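Local atomic coordinates of Cg9734-pa (Drosophila melanogaster, PDB entry 2BK9), a protein that binds a heme whose iron is coordinated by two histidines and, as a member of the globin family, probably carries oxygen. Residues L8-W13 and E71-L76; E87-I92 and A140-A145. The protein carries 1 engineered substitution. One frame throughout, in Å; residues are numbered along the deposited sequence.

Interaction 1 (L8-W13 and E71-L76)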
# COMPACT_ATOMS: atom_id res chain seq x y z
N LEU A 8 -1.75 8.70 16.21
CA LEU A 8 -2.99 8.18 15.67
C LEU A 8 -2.74 7.09 14.63
O LEU A 8 -3.38 6.05 14.63
CB LEU A 8 -3.79 9.35 15.11
CG LEU A 8 -5.21 9.06 14.63
CD1 LEU A 8 -5.15 8.48 13.15
CD2 LEU A 8 -6.01 8.19 15.67
N ILE A 9 -1.80 7.35 13.73
CA ILE A 9 -1.44 6.33 12.71
C ILE A 9 -0.95 5.05 13.42
O ILE A 9 -1.41 3.96 13.13
CB ILE A 9 -0.40 6.88 11.76
CG1 ILE A 9 -0.99 7.91 10.75
CG2 ILE A 9 0.20 5.75 10.91
CD1 ILE A 9 -1.63 7.50 9.49
N LYS A 10 -0.04 5.21 14.35
CA LYS A 10 0.50 4.04 15.02
C LYS A 10 -0.57 3.22 15.71
O LYS A 10 -0.62 1.99 15.58
CB LYS A 10 1.63 4.40 15.97
CG LYS A 10 2.89 4.82 15.24
CD LYS A 10 4.02 5.05 16.23
CE LYS A 10 5.30 5.34 15.52
NZ LYS A 10 6.40 4.89 16.42
N LYS A 11 -1.41 3.88 16.48
CA LYS A 11 -2.39 3.18 17.27
C LYS A 11 -3.47 2.54 16.37
O LYS A 11 -3.85 1.41 16.60
CB LYS A 11 -3.03 4.09 18.28
CG LYS A 11 -2.14 4.59 19.40
CD LYS A 11 -1.38 3.50 20.16
CE LYS A 11 -2.30 2.53 20.86
NZ LYS A 11 -1.57 1.49 21.59
N THR A 12 -3.96 3.25 15.36
CA THR A 12 -4.99 2.67 14.49
C THR A 12 -4.43 1.57 13.61
O THR A 12 -5.17 0.64 13.27
CB THR A 12 -5.69 3.75 13.64
OG1 THR A 12 -4.73 4.48 12.85
CG2 THR A 12 -6.49 4.71 14.49
N TRP A 13 -3.15 1.60 13.28
CA TRP A 13 -2.53 0.55 12.50
C TRP A 13 -2.50 -0.79 13.24
O TRP A 13 -2.51 -1.81 12.59
CB TRP A 13 -1.10 0.98 12.16
CG TRP A 13 -0.27 0.01 11.41
CD1 TRP A 13 0.92 -0.47 11.81
CD2 TRP A 13 -0.50 -0.52 10.11
NE1 TRP A 13 1.46 -1.27 10.82
CE2 TRP A 13 0.60 -1.34 9.78
CE3 TRP A 13 -1.53 -0.41 9.17
CZ2 TRP A 13 0.69 -2.00 8.55
CZ3 TRP A 13 -1.43 -1.10 7.99
CH2 TRP A 13 -0.32 -1.87 7.68
N GLU A 71 6.83 -1.22 8.09
CA GLU A 71 8.16 -0.65 8.14
C GLU A 71 8.15 0.88 8.11
O GLU A 71 8.93 1.55 8.81
CB GLU A 71 8.98 -1.19 6.98
CG GLU A 71 9.41 -2.62 7.06
CD GLU A 71 10.58 -2.78 7.96
OE1 GLU A 71 11.56 -2.00 7.79
OE2 GLU A 71 10.48 -3.69 8.79
N SER A 72 7.26 1.41 7.30
CA SER A 72 7.11 2.84 7.12
C SER A 72 6.59 3.49 8.38
O SER A 72 7.10 4.54 8.83
CB SER A 72 6.16 3.14 5.98
OG SER A 72 6.66 2.62 4.76
N ILE A 73 5.58 2.89 8.98
CA ILE A 73 4.98 3.46 10.16
C ILE A 73 5.95 3.43 11.32
O ILE A 73 5.93 4.35 12.16
CB ILE A 73 3.65 2.72 10.43
CG1 ILE A 73 2.67 3.10 9.33
CG2 ILE A 73 3.11 3.01 11.80
CD1 ILE A 73 1.53 2.15 9.16
N GLN A 74 6.80 2.41 11.37
CA GLN A 74 7.78 2.31 12.42
C GLN A 74 8.72 3.49 12.51
O GLN A 74 9.26 3.77 13.59
CB GLN A 74 8.59 1.01 12.26
CG GLN A 74 7.87 -0.21 12.70
CD GLN A 74 8.59 -1.54 12.40
OE1 GLN A 74 9.83 -1.64 12.36
NE2 GLN A 74 7.78 -2.57 12.18
N VAL A 75 9.02 4.17 11.41
CA VAL A 75 9.98 5.25 11.42
C VAL A 75 9.41 6.61 11.76
O VAL A 75 10.12 7.56 11.98
CB VAL A 75 10.76 5.35 10.08
CG1 VAL A 75 11.30 4.01 9.70
CG2 VAL A 75 9.94 5.95 8.99
N LEU A 76 8.08 6.71 11.78
CA LEU A 76 7.45 8.02 11.95
C LEU A 76 7.76 8.72 13.26
O LEU A 76 7.77 8.06 14.29
CB LEU A 76 5.94 7.92 11.78
CG LEU A 76 5.50 7.42 10.43
CD1 LEU A 76 3.98 7.30 10.46
CD2 LEU A 76 5.95 8.29 9.26
O HOH W 1 8.69 5.82 15.33
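Ile73 lies over the indole of Trp13 and beside Ile9 and Lys10 in a buried helix-helix contact between the first helix of the fold (3-17) and the helix 56-75, the A and E helices of a globin. The two short helical segments run at 140° to each other with their axes 10.0 Å apart.

The CD1 methyl of Ile73 makes a CH-pi contact with the five-membered ring of Trp13, 3.5 Å from its centroid and only 9° off the ring normal. Trp13 has CG anti to the backbone N (chi1 178°), beside the carbonyl carbon. An isoleucine suits the place because one branch can lie over the ring while the other packs elsewhere: CG2 of Ile73 is 3.9 Å from CG of Lys10. Ile9 has two conformers; in one of them it crosses Ile73 at about a right angle, its CG2 4.0 Å from Ile73 CG1 and also near CD1 of Leu76, so this part of the packing is less certain. Trp131 of helix 125-143 touches both isoleucines, adding a third helix to the contact.

The extended aliphatic chain of Lys10 slides past Ile73 in the opposite direction, and NZ donates to a water at 2.7 Å. That water donates in turn to Gln74 O and, at 2.6 Å, to Leu76 O, so the lysine reaches the C-terminal end of helix 56-75 through one solvent molecule, where a positive charge would suit the carbonyls. NE1 of Trp13 is hydrogen-bonded to OD1 of Asp70, which satisfies the one polar atom of the ring. A tryptophan of the A helix packed against the E helix, with no direct hydrogen bond between the segments, belongs here to the all-helical globin fold.

Interaction 2 (E87-I92 and A140-A145). With HEM (protoporphyrin IX containing Fe), chain B.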
# COMPACT_ATOMS: atom_id res chain seq x y z
N GLU A 87 13.96 6.09 1.22
CA GLU A 87 14.64 4.86 0.89
C GLU A 87 13.65 3.75 0.61
O GLU A 87 13.77 3.05 -0.39
CB GLU A 87 15.59 4.50 2.02
CG GLU A 87 16.30 3.22 1.74
CD GLU A 87 17.17 2.72 2.88
OE1 GLU A 87 17.16 3.27 4.03
OE2 GLU A 87 17.89 1.72 2.65
N ILE A 88 12.74 3.51 1.53
CA ILE A 88 11.78 2.41 1.41
C ILE A 88 11.06 2.52 0.07
O ILE A 88 10.93 1.55 -0.68
CB ILE A 88 10.81 2.43 2.59
CG1 ILE A 88 11.54 2.01 3.90
CG2 ILE A 88 9.62 1.56 2.32
CD1 ILE A 88 10.78 2.36 5.15
N TRP A 89 10.48 3.68 -0.16
CA TRP A 89 9.50 3.82 -1.26
C TRP A 89 10.17 4.03 -2.61
O TRP A 89 9.59 3.68 -3.63
CB TRP A 89 8.46 4.85 -0.91
CG TRP A 89 7.57 4.33 0.17
CD1 TRP A 89 7.69 4.53 1.53
CD2 TRP A 89 6.49 3.43 0.01
NE1 TRP A 89 6.74 3.81 2.19
CE2 TRP A 89 5.98 3.14 1.27
CE3 TRP A 89 5.89 2.87 -1.10
CZ2 TRP A 89 4.88 2.32 1.45
CZ3 TRP A 89 4.80 2.04 -0.92
CH2 TRP A 89 4.30 1.79 0.35
N THR A 90 11.38 4.57 -2.63
CA THR A 90 12.13 4.59 -3.87
C THR A 90 12.43 3.18 -4.32
O THR A 90 12.30 2.82 -5.50
CB THR A 90 13.38 5.43 -3.74
OG1 THR A 90 13.02 6.80 -3.50
CG2 THR A 90 14.18 5.39 -5.04
N LYS A 91 12.78 2.33 -3.37
CA LYS A 91 13.08 0.94 -3.70
C LYS A 91 11.82 0.22 -4.19
O LYS A 91 11.86 -0.49 -5.20
CB LYS A 91 13.72 0.21 -2.52
CG LYS A 91 13.97 -1.25 -2.84
CD LYS A 91 14.81 -1.94 -1.77
CE LYS A 91 15.10 -3.35 -2.18
NZ LYS A 91 16.16 -3.44 -3.23
N ILE A 92 10.69 0.44 -3.55
CA ILE A 92 9.44 -0.14 -4.06
C ILE A 92 9.18 0.33 -5.49
O ILE A 92 8.85 -0.46 -6.38
CB ILE A 92 8.27 0.24 -3.15
CG1 ILE A 92 8.43 -0.38 -1.76
CG2 ILE A 92 6.96 -0.17 -3.76
CD1 ILE A 92 8.56 -1.86 -1.74
N ALA A 140 4.21 10.41 -3.33
CA ALA A 140 5.12 11.42 -3.89
C ALA A 140 6.48 10.80 -4.15
O ALA A 140 7.10 11.07 -5.16
N ILE A 141 6.94 9.95 -3.23
CA ILE A 141 8.22 9.31 -3.37
C ILE A 141 8.21 8.34 -4.56
O ILE A 141 9.13 8.35 -5.41
CB ILE A 141 8.63 8.60 -2.08
CG1 ILE A 141 8.76 9.56 -0.90
CG2 ILE A 141 9.92 7.82 -2.35
CD1 ILE A 141 8.78 8.91 0.46
N ILE A 142 7.18 7.50 -4.65
CA ILE A 142 7.08 6.59 -5.78
C ILE A 142 7.12 7.37 -7.08
O ILE A 142 7.80 7.02 -8.06
CB ILE A 142 5.76 5.76 -5.71
CG1 ILE A 142 5.71 4.90 -4.42
CG2 ILE A 142 5.62 4.87 -6.96
CD1 ILE A 142 4.40 4.21 -4.29
N PHE A 143 6.31 8.42 -7.14
CA PHE A 143 6.04 9.08 -8.42
C PHE A 143 7.18 9.95 -8.92
O PHE A 143 7.22 10.26 -10.12
CB PHE A 143 4.73 9.87 -8.35
CG PHE A 143 3.48 9.03 -8.34
CD1 PHE A 143 3.49 7.66 -8.27
CD2 PHE A 143 2.28 9.65 -8.42
CE1 PHE A 143 2.31 6.92 -8.30
CE2 PHE A 143 1.12 8.91 -8.40
CZ PHE A 143 1.12 7.56 -8.34
N LYS A 144 8.14 10.27 -8.07
CA LYS A 144 9.35 10.93 -8.55
C LYS A 144 10.36 9.93 -9.08
O LYS A 144 11.44 10.34 -9.47
CB LYS A 144 9.96 11.92 -7.52
CG LYS A 144 10.53 11.30 -6.30
CD LYS A 144 11.16 12.37 -5.41
CE LYS A 144 11.65 11.86 -4.02
NZ LYS A 144 12.70 10.83 -4.13
N ALA A 145 10.04 8.63 -9.10
CA ALA A 145 10.92 7.62 -9.61
C ALA A 145 10.46 6.97 -10.93
O ALA A 145 11.22 6.17 -11.48
CB ALA A 145 11.14 6.54 -8.57
CHA HEM B . 6.31 -7.33 -6.64
CHB HEM B . 5.52 -4.33 -2.96
CHC HEM B . 2.06 -2.29 -5.52
CHD HEM B . 2.54 -5.54 -8.97
C1A HEM B . 6.43 -6.64 -5.46
C2A HEM B . 7.53 -6.80 -4.50
C3A HEM B . 7.33 -5.95 -3.46
C4A HEM B . 6.09 -5.28 -3.75
CMA HEM B . 8.16 -5.68 -2.19
CAA HEM B . 8.69 -7.77 -4.69
CBA HEM B . 9.70 -7.22 -5.70
CGA HEM B . 10.73 -8.29 -5.92
O1A HEM B . 10.46 -9.26 -6.70
O2A HEM B . 11.82 -8.19 -5.33
C1B HEM B . 4.45 -3.53 -3.31
C2B HEM B . 3.99 -2.42 -2.53
C3B HEM B . 3.02 -1.84 -3.25
C4B HEM B . 2.90 -2.54 -4.50
CMB HEM B . 4.53 -2.05 -1.17
CAB HEM B . 2.25 -0.61 -2.95
CBB HEM B . 1.90 -0.20 -1.75
C1C HEM B . 1.87 -2.97 -6.69
C2C HEM B . 0.93 -2.64 -7.75
C3C HEM B . 1.01 -3.59 -8.69
C4C HEM B . 2.04 -4.50 -8.26
CMC HEM B . 0.03 -1.41 -7.75
CAC HEM B . 0.18 -3.63 -9.94
CBC HEM B . -0.18 -4.70 -10.63
C1D HEM B . 3.59 -6.34 -8.65
C2D HEM B . 4.13 -7.34 -9.47
C3D HEM B . 5.24 -7.89 -8.78
C4D HEM B . 5.32 -7.14 -7.56
CMD HEM B . 3.58 -7.78 -10.82
CAD HEM B . 6.13 -8.99 -9.29
CBD HEM B . 5.55 -10.34 -9.02
CGD HEM B . 6.39 -11.47 -9.53
O1D HEM B . 5.93 -12.64 -9.49
O2D HEM B . 7.54 -11.22 -9.97
NA HEM B . 5.59 -5.69 -4.99
NB HEM B . 3.77 -3.60 -4.53
NC HEM B . 2.55 -4.11 -7.03
ND HEM B . 4.33 -6.22 -7.50
FE HEM B . 4.06 -4.94 -6.00
O HOH W 2 11.91 8.48 -5.34
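The indole of Trp89, which meets Ile142 across the contact, carries the CG2 methyl of Ile88 over one face, 3.6 Å above the plane and offset toward the rim. At its edge, in plane, lies the vinyl carbon CBB of the heme, 3.8 Å from CH2. CD1 of Ile142 comes to CE3 obliquely at 3.8 Å, and Phe69 meets the ring edge-to-face. The nitrogen NE1 is hydrogen-bonded to Ser72, so a large, flat side chain with one polar atom fits this buried place. An alanine here would probably leave the heme vinyl and Ile142 without their aromatic neighbour and Ser72 without its donor.

At the base of the side chain, CB of Trp89 rests 3.6 Å from CG2 of Ile141, a methylene against a methyl. The same methyl lies 3.5 Å from OG1 of Thr90, whose side chain crosses Ile141 at about a right angle. Thr90 has OG1 beside its own backbone N (chi1 -64°), a position from which it is also hydrogen-bonded to Asp86 O one turn back. A water donates to Thr90 OG1 at 2.7 Å and to Ile141 O, and accepts from Lys144 NZ at 2.8 Å; Lys144 also forms a salt bridge with Asp86, so its ammonium is tied to helix 81-96 directly through Asp86 and through the water to Thr90.

The contact joins the F helix (81-96) to the end of the H helix (125-143), while Val68 of helix 56-75 borders Trp89 and Tyr106 of helix 103-120 touches Ile142.

How the interactions relate
The two contacts have their centres 18 Å apart and meet directly where Ser72 OG pairs with Trp89 NE1 at 2.8 Å, a probable hydrogen bond between consecutive E and F helices. Phe69 links them further, touching both Trp13 and Trp89. Helix 125-143 flanks interaction 1 through Trp131 and supplies a segment of interaction 2. They differ in their distance from the heme: the side chain of Trp13 stays about 10 Å from it, whereas interaction 2 borders the pocket with Trp89 and Ile92, and the side chain of Ile142 is about 7 Å from that of His96, an axial ligand of the iron.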